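Local coordinates for protein vascular endothelial cadherin (Gallus gallus, PDB 3PPE) that mediates calcium-dependent homophilic adhesion between endothelial cells, its first two extracellular cadherin domains being stiffened by calcium ions bound at their interface, at residues Arg63-Ala73 with Ser88-Asp99. Residues are numbered along the deposited sequence; the frame is centred on the assembly and turned at random.
Sequences REKKAEYELTA and SKFIIKVSDIND. With CA (calcium ion), chain E; CA (calcium ion), chain C; CA (calcium ion), chain D.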
ATOM      1  N   ARG A  63     -13.747   7.839  -4.217  1.00 14.09           N
ATOM      2  CA  ARG A  63     -14.588   7.200  -3.183  1.00 13.82           C
ATOM      3  C   ARG A  63     -16.051   7.685  -3.223  1.00 14.12           C
ATOM      4  O   ARG A  63     -16.981   6.930  -2.912  1.00 13.97           O
ATOM      5  CB  ARG A  63     -13.988   7.413  -1.781  1.00 12.51           C
ATOM      6  CG  ARG A  63     -14.566   6.513  -0.701  1.00 11.53           C
ATOM      7  CD  ARG A  63     -14.468   7.212   0.665  1.00 13.37           C
ATOM      8  NE  ARG A  63     -15.346   8.409   0.696  1.00 14.64           N
ATOM      9  CZ  ARG A  63     -16.653   8.356   0.974  1.00 15.14           C
ATOM     10  NH1 ARG A  63     -17.221   7.203   1.240  1.00 12.25           N
ATOM     11  NH2 ARG A  63     -17.404   9.448   0.930  1.00 12.86           N
ATOM     12  N   GLU A  64     -16.258   8.920  -3.636  1.00 13.55           N
ATOM     13  CA  GLU A  64     -17.617   9.467  -3.684  1.00 14.85           C
ATOM     14  C   GLU A  64     -18.458   8.909  -4.844  1.00 15.90           C
ATOM     15  O   GLU A  64     -19.675   9.047  -4.845  1.00 15.87           O
ATOM     16  CB  GLU A  64     -17.595  11.003  -3.714  1.00 13.86           C
ATOM     17  CG  GLU A  64     -17.306  11.635  -2.345  1.00 13.02           C
ATOM     18  CD  GLU A  64     -15.881  11.499  -1.875  1.00 13.12           C
ATOM     19  OE1 GLU A  64     -14.926  11.874  -2.608  1.00 13.20           O
ATOM     20  OE2 GLU A  64     -15.684  11.038  -0.729  1.00 16.72           O
ATOM     21  N   LYS A  65     -17.802   8.260  -5.809  1.00 16.61           N
ATOM     22  CA  LYS A  65     -18.490   7.509  -6.873  1.00 17.22           C
ATOM     23  C   LYS A  65     -18.727   6.056  -6.439  1.00 17.35           C
ATOM     24  O   LYS A  65     -19.845   5.536  -6.532  1.00 16.79           O
ATOM     25  CB  LYS A  65     -17.551   7.459  -8.061  1.00 18.92           C
ATOM     26  CG  LYS A  65     -18.111   7.916  -9.374  1.00 25.85           C
ATOM     27  CD  LYS A  65     -18.159   9.455  -9.415  1.00 31.55           C
ATOM     28  CE  LYS A  65     -17.967   9.970 -10.847  1.00 34.33           C
ATOM     29  NZ  LYS A  65     -18.859  11.142 -11.106  1.00 35.88           N
ATOM     30  N   LYS A  66     -17.657   5.384  -5.976  1.00 15.89           N
ATOM     31  CA  LYS A  66     -17.780   4.003  -5.467  1.00 14.64           C
ATOM     32  C   LYS A  66     -16.787   3.799  -4.353  1.00 13.42           C
ATOM     33  O   LYS A  66     -15.613   4.085  -4.523  1.00 12.56           O
ATOM     34  CB  LYS A  66     -17.532   2.992  -6.585  1.00 14.80           C
ATOM     35  CG  LYS A  66     -17.828   1.543  -6.147  1.00 15.47           C
ATOM     36  CD  LYS A  66     -18.128   0.681  -7.354  1.00 18.70           C
ATOM     37  CE  LYS A  66     -18.129  -0.794  -6.966  1.00 18.54           C
ATOM     38  NZ  LYS A  66     -19.255  -1.166  -6.056  1.00 22.69           N
ATOM     39  N   ALA A  67     -17.240   3.343  -3.202  1.00 13.72           N
ATOM     40  CA  ALA A  67     -16.385   3.401  -2.011  1.00 14.82           C
ATOM     41  C   ALA A  67     -15.661   2.084  -1.720  1.00 15.99           C
ATOM     42  O   ALA A  67     -14.722   2.031  -0.901  1.00 16.80           O
ATOM     43  CB  ALA A  67     -17.203   3.840  -0.819  1.00 14.65           C
ATOM     44  N   GLU A  68     -16.112   1.010  -2.355  1.00 16.20           N
ATOM     45  CA  GLU A  68     -15.470  -0.301  -2.176  1.00 17.97           C
ATOM     46  C   GLU A  68     -15.890  -1.263  -3.297  1.00 15.96           C
ATOM     47  O   GLU A  68     -16.869  -1.005  -3.994  1.00 15.25           O
ATOM     48  CB  GLU A  68     -15.753  -0.893  -0.783  1.00 17.58           C
ATOM     49  CG  GLU A  68     -17.183  -1.289  -0.586  1.00 21.75           C
ATOM     50  CD  GLU A  68     -17.458  -1.868   0.803  1.00 23.63           C
ATOM     51  OE1 GLU A  68     -17.065  -1.224   1.816  1.00 31.19           O
ATOM     52  OE2 GLU A  68     -18.106  -2.936   0.885  1.00 27.23           O
ATOM     53  N   TYR A  69     -15.101  -2.329  -3.473  1.00 14.87           N
ATOM     54  CA  TYR A  69     -15.241  -3.289  -4.565  1.00 14.42           C
ATOM     55  C   TYR A  69     -15.099  -4.701  -3.972  1.00 14.52           C
ATOM     56  O   TYR A  69     -14.136  -4.974  -3.283  1.00 13.36           O
ATOM     57  CB  TYR A  69     -14.152  -3.095  -5.629  1.00 14.55           C
ATOM     58  CG  TYR A  69     -14.161  -1.737  -6.329  1.00 16.25           C
ATOM     59  CD1 TYR A  69     -13.565  -0.605  -5.741  1.00 15.74           C
ATOM     60  CD2 TYR A  69     -14.765  -1.585  -7.569  1.00 14.02           C
ATOM     61  CE1 TYR A  69     -13.596   0.672  -6.402  1.00 14.45           C
ATOM     62  CE2 TYR A  69     -14.781  -0.356  -8.216  1.00 12.30           C
ATOM     63  CZ  TYR A  69     -14.198   0.764  -7.634  1.00 13.97           C
ATOM     64  OH  TYR A  69     -14.236   1.989  -8.301  1.00 13.61           O
ATOM     65  N   GLU A  70     -16.072  -5.559  -4.271  1.00 13.96           N
ATOM     66  CA  GLU A  70     -16.114  -6.959  -3.855  1.00 16.88           C
ATOM     67  C   GLU A  70     -15.474  -7.826  -4.938  1.00 14.11           C
ATOM     68  O   GLU A  70     -15.929  -7.849  -6.084  1.00 13.72           O
ATOM     69  CB  GLU A  70     -17.587  -7.388  -3.611  1.00 16.36           C
ATOM     70  CG  GLU A  70     -18.282  -6.490  -2.567  1.00 19.71           C
ATOM     71  CD  GLU A  70     -19.589  -7.039  -2.002  1.00 23.44           C
ATOM     72  OE1 GLU A  70     -20.355  -7.645  -2.781  1.00 29.88           O
ATOM     73  OE2 GLU A  70     -19.853  -6.853  -0.763  1.00 32.33           O
ATOM     74  N   LEU A  71     -14.396  -8.507  -4.587  1.00 13.59           N
ATOM     75  CA  LEU A  71     -13.743  -9.377  -5.547  1.00 13.19           C
ATOM     76  C   LEU A  71     -13.548 -10.783  -4.971  1.00 13.13           C
ATOM     77  O   LEU A  71     -13.739 -11.003  -3.775  1.00 12.45           O
ATOM     78  CB  LEU A  71     -12.392  -8.785  -5.982  1.00 13.36           C
ATOM     79  CG  LEU A  71     -12.332  -7.621  -6.994  1.00 12.21           C
ATOM     80  CD1 LEU A  71     -12.697  -6.267  -6.340  1.00 12.52           C
ATOM     81  CD2 LEU A  71     -10.911  -7.539  -7.483  1.00 12.31           C
ATOM     82  N   THR A  72     -13.161 -11.726  -5.832  1.00 12.32           N
ATOM     83  CA  THR A  72     -12.889 -13.087  -5.395  1.00 11.87           C
ATOM     84  C   THR A  72     -11.575 -13.511  -6.002  1.00 12.18           C
ATOM     85  O   THR A  72     -11.337 -13.295  -7.186  1.00 11.55           O
ATOM     86  CB  THR A  72     -14.013 -14.072  -5.800  1.00 12.35           C
ATOM     87  OG1 THR A  72     -15.225 -13.644  -5.183  1.00 13.07           O
ATOM     88  CG2 THR A  72     -13.716 -15.489  -5.307  1.00 11.41           C
ATOM     89  N   ALA A  73     -10.718 -14.079  -5.159  1.00 12.38           N
ATOM     90  CA  ALA A  73      -9.409 -14.521  -5.571  1.00 12.77           C
ATOM     91  C   ALA A  73      -9.383 -16.036  -5.808  1.00 12.71           C
ATOM     92  O   ALA A  73     -10.052 -16.792  -5.112  1.00 11.69           O
ATOM     93  CB  ALA A  73      -8.368 -14.099  -4.516  1.00 12.16           C
ATOM     94  N   SER A  88     -11.521 -17.111  -2.679  1.00 14.99           N
ATOM     95  CA  SER A  88     -11.517 -16.336  -1.434  1.00 15.74           C
ATOM     96  C   SER A  88     -12.069 -14.943  -1.726  1.00 14.99           C
ATOM     97  O   SER A  88     -11.483 -14.191  -2.503  1.00 13.04           O
ATOM     98  CB  SER A  88     -10.095 -16.248  -0.866  1.00 15.67           C
ATOM     99  OG  SER A  88     -10.078 -15.498   0.323  1.00 19.82           O
ATOM    100  N   LYS A  89     -13.229 -14.636  -1.148  1.00 14.78           N
ATOM    101  CA  LYS A  89     -13.815 -13.300  -1.254  1.00 16.55           C
ATOM    102  C   LYS A  89     -13.049 -12.249  -0.441  1.00 14.22           C
ATOM    103  O   LYS A  89     -12.642 -12.484   0.688  1.00 12.96           O
ATOM    104  CB  LYS A  89     -15.271 -13.314  -0.752  1.00 17.00           C
ATOM    105  CG  LYS A  89     -16.264 -14.108  -1.597  1.00 20.48           C
ATOM    106  CD  LYS A  89     -17.711 -13.881  -1.063  1.00 21.38           C
ATOM    107  CE  LYS A  89     -18.194 -14.975  -0.097  1.00 32.29           C
ATOM    108  NZ  LYS A  89     -19.206 -15.965  -0.696  1.00 34.78           N
ATOM    109  N   PHE A  90     -12.930 -11.045  -1.000  1.00 14.05           N
ATOM    110  CA  PHE A  90     -12.277  -9.954  -0.307  1.00 12.85           C
ATOM    111  C   PHE A  90     -12.855  -8.640  -0.797  1.00 13.82           C
ATOM    112  O   PHE A  90     -13.564  -8.587  -1.820  1.00 13.59           O
ATOM    113  CB  PHE A  90     -10.728 -10.030  -0.431  1.00 12.99           C
ATOM    114  CG  PHE A  90     -10.178  -9.762  -1.827  1.00 12.79           C
ATOM    115  CD1 PHE A  90     -10.197 -10.751  -2.812  1.00 12.17           C
ATOM    116  CD2 PHE A  90      -9.617  -8.524  -2.127  1.00 12.24           C
ATOM    117  CE1 PHE A  90      -9.687 -10.507  -4.099  1.00 10.58           C
ATOM    118  CE2 PHE A  90      -9.102  -8.254  -3.386  1.00 11.81           C
ATOM    119  CZ  PHE A  90      -9.145  -9.238  -4.396  1.00 10.58           C
ATOM    120  N   ILE A  91     -12.559  -7.572  -0.071  1.00 13.03           N
ATOM    121  CA  ILE A  91     -13.035  -6.253  -0.478  1.00 12.62           C
ATOM    122  C   ILE A  91     -11.836  -5.335  -0.631  1.00 11.51           C
ATOM    123  O   ILE A  91     -10.940  -5.325   0.210  1.00 11.28           O
ATOM    124  CB  ILE A  91     -14.090  -5.694   0.535  1.00 11.72           C
ATOM    125  CG1 ILE A  91     -15.392  -6.515   0.414  1.00 14.01           C
ATOM    126  CG2 ILE A  91     -14.325  -4.181   0.322  1.00  9.44           C
ATOM    127  CD1 ILE A  91     -16.491  -6.304   1.561  1.00 14.72           C
ATOM    128  N   ILE A  92     -11.808  -4.613  -1.746  1.00 11.21           N
ATOM    129  CA  ILE A  92     -10.880  -3.514  -1.928  1.00 10.49           C
ATOM    130  C   ILE A  92     -11.647  -2.255  -1.475  1.00 11.32           C
ATOM    131  O   ILE A  92     -12.646  -1.883  -2.087  1.00 10.46           O
ATOM    132  CB  ILE A  92     -10.408  -3.379  -3.421  1.00 10.29           C
ATOM    133  CG1 ILE A  92      -9.550  -4.602  -3.865  1.00  6.94           C
ATOM    134  CG2 ILE A  92      -9.573  -2.090  -3.546  1.00  7.58           C
ATOM    135  CD1 ILE A  92      -9.256  -4.617  -5.384  1.00 10.08           C
ATOM    136  N   LYS A  93     -11.170  -1.624  -0.408  1.00 13.15           N
ATOM    137  CA  LYS A  93     -11.800  -0.412   0.183  1.00 14.11           C
ATOM    138  C   LYS A  93     -11.096   0.809  -0.361  1.00 13.56           C
ATOM    139  O   LYS A  93      -9.876   0.830  -0.391  1.00 12.73           O
ATOM    140  CB  LYS A  93     -11.587  -0.427   1.699  1.00 14.81           C
ATOM    141  CG  LYS A  93     -12.381  -1.506   2.418  1.00 19.46           C
ATOM    142  CD  LYS A  93     -13.715  -0.958   2.934  1.00 23.61           C
ATOM    143  CE  LYS A  93     -14.586  -2.069   3.558  1.00 25.53           C
ATOM    144  NZ  LYS A  93     -15.938  -1.524   3.899  1.00 28.61           N
ATOM    145  N   VAL A  94     -11.849   1.827  -0.798  1.00 13.22           N
ATOM    146  CA  VAL A  94     -11.231   3.090  -1.282  1.00 12.71           C
ATOM    147  C   VAL A  94     -11.202   4.029  -0.076  1.00 12.82           C
ATOM    148  O   VAL A  94     -12.260   4.389   0.446  1.00 12.73           O
ATOM    149  CB  VAL A  94     -12.020   3.730  -2.469  1.00 12.32           C
ATOM    150  CG1 VAL A  94     -11.308   5.021  -3.041  1.00 12.80           C
ATOM    151  CG2 VAL A  94     -12.225   2.676  -3.622  1.00 12.99           C
ATOM    152  N   SER A  95     -10.008   4.425   0.337  1.00 12.33           N
ATOM    153  CA  SER A  95      -9.782   5.260   1.529  1.00 13.04           C
ATOM    154  C   SER A  95     -10.044   6.714   1.176  1.00 12.32           C
ATOM    155  O   SER A  95      -9.568   7.203   0.177  1.00 12.48           O
ATOM    156  CB  SER A  95      -8.330   5.127   2.015  1.00 12.78           C
ATOM    157  OG  SER A  95      -8.005   3.755   2.172  1.00 18.71           O
ATOM    158  N   ASP A  96     -10.809   7.390   2.027  1.00 12.81           N
ATOM    159  CA  ASP A  96     -11.279   8.749   1.794  1.00 12.67           C
ATOM    160  C   ASP A  96     -10.187   9.808   1.935  1.00 12.56           C
ATOM    161  O   ASP A  96      -9.456   9.813   2.915  1.00 13.65           O
ATOM    162  CB  ASP A  96     -12.378   9.058   2.832  1.00 11.83           C
ATOM    163  CG  ASP A  96     -13.155  10.320   2.508  1.00 12.39           C
ATOM    164  OD1 ASP A  96     -13.374  11.138   3.432  1.00 15.90           O
ATOM    165  OD2 ASP A  96     -13.565  10.511   1.342  1.00  7.70           O
ATOM    166  N   ILE A  97     -10.124  10.750   1.003  1.00 11.96           N
ATOM    167  CA  ILE A  97      -9.427  11.983   1.278  1.00 11.56           C
ATOM    168  C   ILE A  97     -10.468  13.094   1.461  1.00 11.48           C
ATOM    169  O   ILE A  97     -11.618  12.983   0.996  1.00 11.42           O
ATOM    170  CB  ILE A  97      -8.352  12.364   0.172  1.00 11.82           C
ATOM    171  CG1 ILE A  97      -8.981  12.774  -1.164  1.00 11.05           C
ATOM    172  CG2 ILE A  97      -7.269  11.203   0.017  1.00 10.79           C
ATOM    173  CD1 ILE A  97      -8.020  13.624  -2.069  1.00 10.74           C
ATOM    174  N   ASN A  98     -10.070  14.157   2.140  1.00 11.97           N
ATOM    175  CA  ASN A  98     -10.946  15.307   2.287  1.00 11.79           C
ATOM    176  C   ASN A  98     -10.955  16.151   1.006  1.00 12.69           C
ATOM    177  O   ASN A  98     -10.163  17.055   0.834  1.00 14.71           O
ATOM    178  CB  ASN A  98     -10.565  16.157   3.512  1.00 11.39           C
ATOM    179  CG  ASN A  98     -11.695  17.100   3.889  1.00 11.53           C
ATOM    180  OD1 ASN A  98     -12.871  16.705   3.829  1.00 14.03           O
ATOM    181  ND2 ASN A  98     -11.384  18.328   4.199  1.00  8.11           N
ATOM    182  N   ASP A  99     -11.849  15.836   0.081  1.00 13.33           N
ATOM    183  CA  ASP A  99     -11.878  16.550  -1.183  1.00 13.65           C
ATOM    184  C   ASP A  99     -13.238  17.177  -1.520  1.00 12.95           C
ATOM    185  O   ASP A  99     -13.450  17.624  -2.628  1.00 13.37           O
ATOM    186  CB  ASP A  99     -11.333  15.674  -2.331  1.00 13.48           C
ATOM    187  CG  ASP A  99     -12.098  14.365  -2.541  1.00 12.93           C
ATOM    188  OD1 ASP A  99     -12.770  13.825  -1.619  1.00 10.60           O
ATOM    189  OD2 ASP A  99     -12.001  13.824  -3.694  1.00 15.80           O
TER
HETATM  190 CA    CA E 403     -13.461  12.154  -0.309  1.00 12.25          CA
HETATM  191 CA    CA C 401     -13.421  12.097  -4.343  1.00 14.73          CA
HETATM  192 CA    CA D 402     -15.115  17.457   3.570  1.00 11.18          CA
HETATM  193  O   HOH W   1     -14.260   3.104   1.550  1.00 22.97           O
HETATM  194  O   HOH W   2     -14.817  14.041  -4.923  1.00 13.89           O
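Arg63, in the loop leading into strand 68-77, reaches over to Asp96, just past strand 82-95, at the calcium end of the antiparallel beta hairpin formed by the last two strands of the first cadherin domain's Greek-key fold. Arg63 CG stands anti to the backbone N (chi1 -165°), the chain bends at chi3, and Arg63 NE hydrogen-bonds Asp96 OD2 at 2.8 Å, within a salt bridge, from above the carboxylate plane; the two flat groups are almost perpendicular. Its NH2 bridges to the anti lone pair of Glu64 OE2, joining the arginine to two calcium ligands. Glu64 chelates one calcium ion through both oxygens; that ion also takes Asp96 OD2, Ile97 O and Asp99 OD1, completed by Glu11 and by Asp132 of the second domain. The other ion, 2.3 Å from Glu64 OE1, takes Asp99 OD2, a water, and oxygens of Glu11, Glu12 and Asp62. Ala67 O accepts a hydrogen bond from Val94 N. Glu68 and Lys93 run side by side, pointing the same way, into a salt bridge whose modelled length is doubtful. Tyr69 and Ile92 exchange paired backbone bonds, as do Leu71 with Phe90 and Ala73 with Ser88; Val94 CG2 sits at the Tyr69 ring edge, 3.7 Å from Tyr69 CE1. On the buried face Leu71 CD1 packs 3.9 Å from Ile92 CD1, and Leu71 CB lies over one Phe90 face in a CH-pi contact. Past Thr72, Ala73, Ser88 and Phe90 adjoin Trp2 and Trp4 of the second subunit, the tryptophans of the strand-swapped dimer; Ser88 OG bonds that Trp4. Ala73 CB approaches Phe90 CE1 to 3.8 Å.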